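Local coordinates for protein aminotransferase (Bacillus subtilis, PDB 6L1L) that is a pyridoxal-phosphate-dependent class I aminotransferase encoded in the operon for biosynthesis of the dipeptide antibiotic bacilysin, at residues B[33-38]-B[378-383]; B[324-329]-B[368-373]. All coordinates share one frame; numbering follows the deposited sequence.

Contact 1: residues B[33-38]-B[378-383]; sequences HIINLG and REFVTR
A helix packs here against an edge strand of the small four-stranded sheet of a class I aminotransferase. H33, I35 and L37, on strand 35-36 and its flanks, point toward helix 374-385 and meet R383, E379 and F380. R383 reaches across with its chain extended from CG to NE and grips H33 end-on. R383 NH2 bonds to H33 ND1 at 2.8 Å, with the nitrogen in the plane of the imidazole ring. R383 NH1 bonds to H33 O at 2.9 Å, tilted 25° from the carbonyl plane. The imidazole and guanidinium planes stand 72° apart. Within the helix, R383 NE gives E379 OE2 a nearly straight hydrogen bond of 2.9 Å, part of a salt bridge, on the anti lone pair of that oxygen. I35 CD1 lies over the centre of the guanidinium face, 3.6 Å from R383 CZ, and also touches E379 CG at 3.4 Å. I35 CG2 comes to the edge of the F380 ring. L37 CD1 covers one face of that ring in a CH-pi contact, 3.5 Å from F380 CD1. F380 also touches V350 and V352 of the neighbouring strand. Three nitrogens of R383 are thus engaged, which fixes the rotation of the guanidinium. H33 ND1 accepts a hydrogen bond from R383 NH2, which is consistent with a neutral imidazole that carries its proton on NE2.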
ATOM      1  N   HIS B  33       4.854  22.992 -23.885  1.00 18.82           N
ATOM      2  CA  HIS B  33       5.194  23.404 -22.552  1.00 19.80           C
ATOM      3  C   HIS B  33       3.892  23.721 -21.817  1.00 19.17           C
ATOM      4  O   HIS B  33       3.210  24.660 -22.177  1.00 18.71           O
ATOM      5  CB  HIS B  33       6.071  24.650 -22.517  1.00 20.16           C
ATOM      6  CG  HIS B  33       6.329  25.152 -21.130  1.00 21.19           C
ATOM      7  ND1 HIS B  33       5.598  26.165 -20.572  1.00 23.15           N
ATOM      8  CD2 HIS B  33       7.199  24.758 -20.173  1.00 22.74           C
ATOM      9  CE1 HIS B  33       5.985  26.383 -19.332  1.00 23.96           C
ATOM     10  NE2 HIS B  33       6.959  25.534 -19.062  1.00 24.26           N
ATOM     11  N   ILE B  34       3.620  22.982 -20.763  1.00 20.05           N
ATOM     12  CA  ILE B  34       2.337  23.042 -20.085  1.00 21.13           C
ATOM     13  C   ILE B  34       2.463  23.556 -18.686  1.00 20.38           C
ATOM     14  O   ILE B  34       3.377  23.151 -17.924  1.00 21.04           O
ATOM     15  CB  ILE B  34       1.620  21.680 -20.179  1.00 22.20           C
ATOM     16  CG1 ILE B  34       1.115  21.488 -21.608  1.00 24.25           C
ATOM     17  CG2 ILE B  34       0.430  21.632 -19.216  1.00 22.87           C
ATOM     18  CD1 ILE B  34       1.374  20.112 -22.160  1.00 26.41           C
ATOM     19  N   ILE B  35       1.581  24.476 -18.325  1.00 18.67           N
ATOM     20  CA  ILE B  35       1.420  24.879 -16.909  1.00 18.41           C
ATOM     21  C   ILE B  35       0.335  24.017 -16.263  1.00 18.63           C
ATOM     22  O   ILE B  35      -0.848  24.104 -16.630  1.00 18.34           O
ATOM     23  CB  ILE B  35       1.180  26.355 -16.797  1.00 19.57           C
ATOM     24  CG1 ILE B  35       2.428  27.105 -17.242  1.00 21.72           C
ATOM     25  CG2 ILE B  35       0.872  26.776 -15.365  1.00 17.48           C
ATOM     26  CD1 ILE B  35       2.173  28.546 -17.556  1.00 22.11           C
ATOM     27  N   ASN B  36       0.737  23.154 -15.323  1.00 18.53           N
ATOM     28  CA  ASN B  36      -0.177  22.133 -14.797  1.00 17.43           C
ATOM     29  C   ASN B  36      -0.755  22.603 -13.458  1.00 18.02           C
ATOM     30  O   ASN B  36      -0.102  22.465 -12.414  1.00 20.41           O
ATOM     31  CB  ASN B  36       0.564  20.822 -14.617  1.00 20.56           C
ATOM     32  CG  ASN B  36      -0.358  19.654 -14.354  1.00 22.82           C
ATOM     33  OD1 ASN B  36      -1.447  19.817 -13.831  1.00 25.54           O
ATOM     34  ND2 ASN B  36       0.076  18.461 -14.720  1.00 23.85           N
ATOM     35  N   LEU B  37      -1.975  23.119 -13.457  1.00 16.14           N
ATOM     36  CA  LEU B  37      -2.657  23.483 -12.161  1.00 16.24           C
ATOM     37  C   LEU B  37      -3.790  22.497 -11.872  1.00 15.70           C
ATOM     38  O   LEU B  37      -4.757  22.837 -11.223  1.00 16.57           O
ATOM     39  CB  LEU B  37      -3.139  24.885 -12.227  1.00 15.98           C
ATOM     40  CG  LEU B  37      -2.103  25.956 -12.506  1.00 15.86           C
ATOM     41  CD1 LEU B  37      -2.803  27.302 -12.348  1.00 17.99           C
ATOM     42  CD2 LEU B  37      -0.852  25.865 -11.623  1.00 16.59           C
ATOM     43  N   GLY B  38      -3.632  21.260 -12.350  1.00 17.59           N
ATOM     44  CA  GLY B  38      -4.583  20.193 -12.066  1.00 19.00           C
ATOM     45  C   GLY B  38      -4.329  19.478 -10.727  1.00 19.38           C
ATOM     46  O   GLY B  38      -4.902  19.822  -9.722  1.00 23.18           O
ATOM     47  N   ARG B 378       0.743  34.026 -13.450  1.00 23.42           N
ATOM     48  CA  ARG B 378       0.535  35.100 -14.415  1.00 27.97           C
ATOM     49  C   ARG B 378       0.602  34.598 -15.846  1.00 27.16           C
ATOM     50  O   ARG B 378      -0.192  35.019 -16.687  1.00 26.16           O
ATOM     51  CB  ARG B 378       1.536  36.239 -14.226  1.00 32.80           C
ATOM     52  CG  ARG B 378       1.165  37.494 -15.038  1.00 34.45           C
ATOM     53  CD  ARG B 378       2.322  38.476 -15.183  1.00 33.34           C
ATOM     54  NE  ARG B 378       2.801  38.954 -13.898  1.00 38.25           N
ATOM     55  CZ  ARG B 378       2.162  39.811 -13.086  1.00 38.71           C
ATOM     56  NH1 ARG B 378       2.714  40.150 -11.916  1.00 37.07           N
ATOM     57  NH2 ARG B 378       0.964  40.306 -13.403  1.00 39.53           N
ATOM     58  N   GLU B 379       1.524  33.688 -16.137  1.00 25.82           N
ATOM     59  CA  GLU B 379       1.615  33.168 -17.486  1.00 24.77           C
ATOM     60  C   GLU B 379       0.342  32.375 -17.799  1.00 24.05           C
ATOM     61  O   GLU B 379      -0.170  32.412 -18.932  1.00 24.87           O
ATOM     62  CB  GLU B 379       2.861  32.311 -17.676  1.00 26.56           C
ATOM     63  CG  GLU B 379       2.899  31.514 -18.988  1.00 28.70           C
ATOM     64  CD  GLU B 379       3.066  32.368 -20.255  1.00 34.05           C
ATOM     65  OE1 GLU B 379       3.376  33.599 -20.164  1.00 36.93           O
ATOM     66  OE2 GLU B 379       2.916  31.780 -21.358  1.00 34.37           O
ATOM     67  N   PHE B 380      -0.163  31.679 -16.785  1.00 23.23           N
ATOM     68  CA  PHE B 380      -1.366  30.876 -16.911  1.00 22.74           C
ATOM     69  C   PHE B 380      -2.514  31.755 -17.405  1.00 22.23           C
ATOM     70  O   PHE B 380      -3.189  31.411 -18.363  1.00 26.34           O
ATOM     71  CB  PHE B 380      -1.686  30.220 -15.568  1.00 24.96           C
ATOM     72  CG  PHE B 380      -2.965  29.412 -15.554  1.00 23.85           C
ATOM     73  CD1 PHE B 380      -2.930  28.032 -15.745  1.00 26.07           C
ATOM     74  CD2 PHE B 380      -4.184  30.019 -15.302  1.00 26.47           C
ATOM     75  CE1 PHE B 380      -4.117  27.283 -15.693  1.00 24.97           C
ATOM     76  CE2 PHE B 380      -5.370  29.286 -15.271  1.00 23.98           C
ATOM     77  CZ  PHE B 380      -5.324  27.919 -15.477  1.00 24.18           C
ATOM     78  N   VAL B 381      -2.713  32.887 -16.745  1.00 22.67           N
ATOM     79  CA  VAL B 381      -3.780  33.839 -17.122  1.00 25.15           C
ATOM     80  C   VAL B 381      -3.565  34.376 -18.509  1.00 25.00           C
ATOM     81  O   VAL B 381      -4.474  34.304 -19.350  1.00 29.10           O
ATOM     82  CB  VAL B 381      -3.904  35.006 -16.127  1.00 24.63           C
ATOM     83  CG1 VAL B 381      -4.868  36.081 -16.643  1.00 27.19           C
ATOM     84  CG2 VAL B 381      -4.376  34.470 -14.778  1.00 26.67           C
ATOM     85  N   THR B 382      -2.377  34.929 -18.731  1.00 23.81           N
ATOM     86  CA  THR B 382      -1.941  35.374 -20.063  1.00 26.47           C
ATOM     87  C   THR B 382      -2.303  34.401 -21.198  1.00 26.57           C
ATOM     88  O   THR B 382      -2.850  34.816 -22.212  1.00 29.52           O
ATOM     89  CB  THR B 382      -0.434  35.669 -20.061  1.00 28.58           C
ATOM     90  OG1 THR B 382      -0.146  36.592 -19.010  1.00 30.74           O
ATOM     91  CG2 THR B 382       0.011  36.264 -21.369  1.00 33.29           C
ATOM     92  N   ARG B 383      -2.067  33.102 -21.017  1.00 23.87           N
ATOM     93  CA  ARG B 383      -2.352  32.132 -22.033  1.00 24.14           C
ATOM     94  C   ARG B 383      -3.858  31.967 -22.340  1.00 28.17           C
ATOM     95  O   ARG B 383      -4.271  31.760 -23.486  1.00 27.37           O
ATOM     96  CB  ARG B 383      -1.779  30.742 -21.668  1.00 24.16           C
ATOM     97  CG  ARG B 383      -0.274  30.702 -21.551  1.00 21.28           C
ATOM     98  CD  ARG B 383       0.177  29.333 -21.172  1.00 20.67           C
ATOM     99  NE  ARG B 383       1.623  29.230 -21.180  1.00 20.24           N
ATOM    100  CZ  ARG B 383       2.301  28.081 -21.137  1.00 17.67           C
ATOM    101  NH1 ARG B 383       1.659  26.900 -21.099  1.00 15.79           N
ATOM    102  NH2 ARG B 383       3.615  28.128 -21.117  1.00 15.26           N
TER

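Contact 2: residues B[324-329]-B[368-373]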
ATOM      1  N   PHE B 324      -5.543  25.025  -1.057  1.00 25.37           N
ATOM      2  CA  PHE B 324      -4.921  25.829  -2.082  1.00 23.70           C
ATOM      3  C   PHE B 324      -5.712  25.775  -3.383  1.00 21.83           C
ATOM      4  O   PHE B 324      -5.168  26.089  -4.422  1.00 21.59           O
ATOM      5  CB  PHE B 324      -3.436  25.447  -2.260  1.00 22.00           C
ATOM      6  CG  PHE B 324      -3.175  23.952  -2.470  1.00 22.97           C
ATOM      7  CD1 PHE B 324      -3.862  23.228  -3.388  1.00 20.68           C
ATOM      8  CD2 PHE B 324      -2.203  23.301  -1.725  1.00 23.82           C
ATOM      9  CE1 PHE B 324      -3.617  21.891  -3.565  1.00 25.22           C
ATOM     10  CE2 PHE B 324      -1.948  21.947  -1.903  1.00 24.88           C
ATOM     11  CZ  PHE B 324      -2.669  21.238  -2.820  1.00 23.63           C
ATOM     12  N   TYR B 325      -6.991  25.369  -3.320  1.00 20.52           N
ATOM     13  CA  TYR B 325      -7.837  25.185  -4.488  1.00 21.21           C
ATOM     14  C   TYR B 325      -8.743  26.417  -4.750  1.00 22.93           C
ATOM     15  O   TYR B 325      -9.290  27.019  -3.821  1.00 25.45           O
ATOM     16  CB  TYR B 325      -8.726  23.958  -4.351  1.00 19.89           C
ATOM     17  CG  TYR B 325      -7.957  22.635  -4.268  1.00 20.62           C
ATOM     18  CD1 TYR B 325      -7.100  22.234  -5.281  1.00 20.40           C
ATOM     19  CD2 TYR B 325      -8.090  21.796  -3.168  1.00 22.19           C
ATOM     20  CE1 TYR B 325      -6.408  21.041  -5.213  1.00 22.23           C
ATOM     21  CE2 TYR B 325      -7.390  20.614  -3.082  1.00 21.31           C
ATOM     22  CZ  TYR B 325      -6.540  20.229  -4.105  1.00 22.56           C
ATOM     23  OH  TYR B 325      -5.825  19.028  -4.045  1.00 20.26           O
ATOM     24  N   VAL B 326      -8.851  26.799  -6.013  1.00 21.38           N
ATOM     25  CA  VAL B 326      -9.895  27.748  -6.456  1.00 22.96           C
ATOM     26  C   VAL B 326     -10.959  26.985  -7.223  1.00 20.40           C
ATOM     27  O   VAL B 326     -10.643  26.216  -8.121  1.00 21.88           O
ATOM     28  CB  VAL B 326      -9.304  28.873  -7.306  1.00 23.10           C
ATOM     29  CG1 VAL B 326     -10.407  29.789  -7.801  1.00 25.34           C
ATOM     30  CG2 VAL B 326      -8.279  29.669  -6.528  1.00 22.20           C
ATOM     31  N   TRP B 327     -12.226  27.171  -6.855  1.00 17.99           N
ATOM     32  CA  TRP B 327     -13.349  26.461  -7.465  1.00 18.17           C
ATOM     33  C   TRP B 327     -14.122  27.470  -8.353  1.00 24.84           C
ATOM     34  O   TRP B 327     -14.806  28.360  -7.841  1.00 26.22           O
ATOM     35  CB  TRP B 327     -14.237  25.927  -6.352  1.00 17.70           C
ATOM     36  CG  TRP B 327     -15.408  25.087  -6.688  1.00 18.30           C
ATOM     37  CD1 TRP B 327     -16.690  25.316  -6.280  1.00 17.58           C
ATOM     38  CD2 TRP B 327     -15.436  23.834  -7.363  1.00 20.30           C
ATOM     39  NE1 TRP B 327     -17.510  24.314  -6.685  1.00 19.26           N
ATOM     40  CE2 TRP B 327     -16.782  23.384  -7.356  1.00 20.29           C
ATOM     41  CE3 TRP B 327     -14.475  23.055  -8.011  1.00 19.63           C
ATOM     42  CZ2 TRP B 327     -17.182  22.197  -7.955  1.00 20.86           C
ATOM     43  CZ3 TRP B 327     -14.875  21.889  -8.628  1.00 19.38           C
ATOM     44  CH2 TRP B 327     -16.227  21.457  -8.596  1.00 20.01           C
ATOM     45  N   ALA B 328     -14.010  27.340  -9.666  1.00 24.60           N
ATOM     46  CA  ALA B 328     -14.458  28.411 -10.562  1.00 27.64           C
ATOM     47  C   ALA B 328     -15.498  27.957 -11.581  1.00 27.33           C
ATOM     48  O   ALA B 328     -15.419  26.858 -12.164  1.00 26.03           O
ATOM     49  CB  ALA B 328     -13.265  29.016 -11.284  1.00 28.36           C
ATOM     50  N   GLU B 329     -16.456  28.836 -11.827  1.00 28.40           N
ATOM     51  CA  GLU B 329     -17.489  28.568 -12.813  1.00 32.53           C
ATOM     52  C   GLU B 329     -16.947  28.647 -14.259  1.00 27.13           C
ATOM     53  O   GLU B 329     -16.225  29.545 -14.612  1.00 30.64           O
ATOM     54  CB  GLU B 329     -18.694  29.531 -12.639  1.00 33.99           C
ATOM     55  CG  GLU B 329     -19.736  29.070 -11.623  1.00 40.95           C
ATOM     56  CD  GLU B 329     -21.101  29.748 -11.807  1.00 41.76           C
ATOM     57  OE1 GLU B 329     -21.350  30.739 -11.090  1.00 48.33           O
ATOM     58  OE2 GLU B 329     -21.906  29.293 -12.677  1.00 34.42           O
ATOM     59  N   ILE B 368      -8.860  24.679  -9.710  1.00 16.46           N
ATOM     60  CA  ILE B 368      -7.524  25.160 -10.087  1.00 18.82           C
ATOM     61  C   ILE B 368      -6.634  25.195  -8.853  1.00 19.45           C
ATOM     62  O   ILE B 368      -6.978  25.873  -7.865  1.00 23.92           O
ATOM     63  CB  ILE B 368      -7.586  26.567 -10.725  1.00 20.18           C
ATOM     64  CG1 ILE B 368      -8.734  26.648 -11.708  1.00 21.82           C
ATOM     65  CG2 ILE B 368      -6.255  26.943 -11.389  1.00 21.26           C
ATOM     66  CD1 ILE B 368      -9.018  28.032 -12.228  1.00 23.20           C
ATOM     67  N   SER B 369      -5.474  24.486  -8.888  1.00 18.79           N
ATOM     68  CA  SER B 369      -4.575  24.450  -7.727  1.00 19.22           C
ATOM     69  C   SER B 369      -3.476  25.521  -7.817  1.00 18.91           C
ATOM     70  O   SER B 369      -2.855  25.724  -8.857  1.00 18.34           O
ATOM     71  CB  SER B 369      -3.916  23.075  -7.577  1.00 18.19           C
ATOM     72  OG  SER B 369      -4.848  22.055  -7.820  1.00 23.10           O
ATOM     73  N   MET B 370      -3.260  26.216  -6.722  1.00 21.71           N
ATOM     74  CA  MET B 370      -2.263  27.280  -6.639  1.00 21.28           C
ATOM     75  C   MET B 370      -0.883  26.734  -6.326  1.00 21.85           C
ATOM     76  O   MET B 370      -0.262  27.111  -5.342  1.00 23.75           O
ATOM     77  CB  MET B 370      -2.691  28.287  -5.591  1.00 21.42           C
ATOM     78  CG  MET B 370      -4.028  28.967  -5.886  1.00 23.50           C
ATOM     79  SD  MET B 370      -4.032  29.970  -7.370  1.00 23.10           S
ATOM     80  CE  MET B 370      -4.737  28.827  -8.503  1.00 18.88           C
ATOM     81  N   VAL B 371      -0.376  25.891  -7.216  1.00 21.02           N
ATOM     82  CA  VAL B 371       0.856  25.156  -6.926  1.00 23.97           C
ATOM     83  C   VAL B 371       1.972  25.568  -7.910  1.00 27.78           C
ATOM     84  O   VAL B 371       2.807  24.749  -8.305  1.00 26.61           O
ATOM     85  CB  VAL B 371       0.649  23.628  -6.892  1.00 23.07           C
ATOM     86  CG1 VAL B 371      -0.157  23.212  -5.635  1.00 20.67           C
ATOM     87  CG2 VAL B 371      -0.011  23.122  -8.171  1.00 22.20           C
ATOM     88  N   SER B 372       1.939  26.825  -8.342  1.00 25.73           N
ATOM     89  CA  SER B 372       3.048  27.403  -9.021  1.00 27.04           C
ATOM     90  C   SER B 372       3.230  28.811  -8.479  1.00 27.45           C
ATOM     91  O   SER B 372       2.316  29.385  -7.881  1.00 25.11           O
ATOM     92  CB  SER B 372       2.822  27.367 -10.543  1.00 33.80           C
ATOM     93  OG  SER B 372       4.080  27.334 -11.201  1.00 41.62           O
ATOM     94  N   LYS B 373       4.436  29.337  -8.627  1.00 24.94           N
ATOM     95  CA  LYS B 373       4.765  30.665  -8.151  1.00 23.81           C
ATOM     96  C   LYS B 373       3.979  31.712  -8.952  1.00 25.38           C
ATOM     97  O   LYS B 373       3.452  31.407 -10.030  1.00 26.00           O
ATOM     98  CB  LYS B 373       6.270  30.916  -8.247  1.00 24.91           C
ATOM     99  CG  LYS B 373       6.839  30.645  -9.620  1.00 28.82           C
ATOM    100  CD  LYS B 373       8.271  31.157  -9.794  1.00 33.93           C
ATOM    101  CE  LYS B 373       8.788  30.864 -11.190  1.00 35.07           C
ATOM    102  NZ  LYS B 373       8.756  29.407 -11.498  1.00 34.18           N
TER
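Y325 and S369 are turned to meet by similar first torsions. Y325 CG lies beside its backbone N (chi1 -64°), and S369 OG does the same (chi1 -42°). The two residues form a non-hydrogen-bonded pair of antiparallel strands in the small mixed sheet of this aminotransferase. S369 OG comes in the plane of the tyrosine ring, at its edge, 3.2 Å from Y325 CE1. Its stronger partner is G38 O. Y325 OH is hydrogen-bonded to Y209 OH, and the Y325 side chain comes within about 4 Å of the bound pyridoxal phosphate, nearest atoms, so this side of the sheet faces the active site. V326 and I368 are the hydrogen-bonded pair. V326 N bonds to I368 O at 2.8 Å, almost straight, and I368 N returns a bond to V326 O. Their side chains share the other side of the sheet. There A328 CB approaches I368 CD1, and V326 CG2 approaches M370 CE at 4.1 Å. M370 N bonds to F324 O at 3.0 Å, where 368-373 leaves its strand through an inverse gamma turn centred on M370. V371 CG1 sits over the centre of the F324 ring, 4° off the ring normal and 4.1 Å from its centroid.

The two contacts lie 11 Å apart, centre to centre, and share the four-stranded sheet ordered 35-36, 350-354, 365-369, 325-329. Contact 1 joins one outer strand to helix 374-385. Contact 2 pairs the other outer strand with 365-369. In the chain, 33-38 comes first, then 324-329, 368-373 and 378-383, so contact 1 spans contact 2. Strand 365-369 is followed, after the short turn 370-373, by helix 374-385, so the two contacts are joined along the chain. They also touch: L37 O probably accepts from S369 N at 2.9 Å, and L37 CD1 packs on I368 CG2. An early part of the chain is thus built into a sheet otherwise formed near its end, with contact 2 nearer the cofactor.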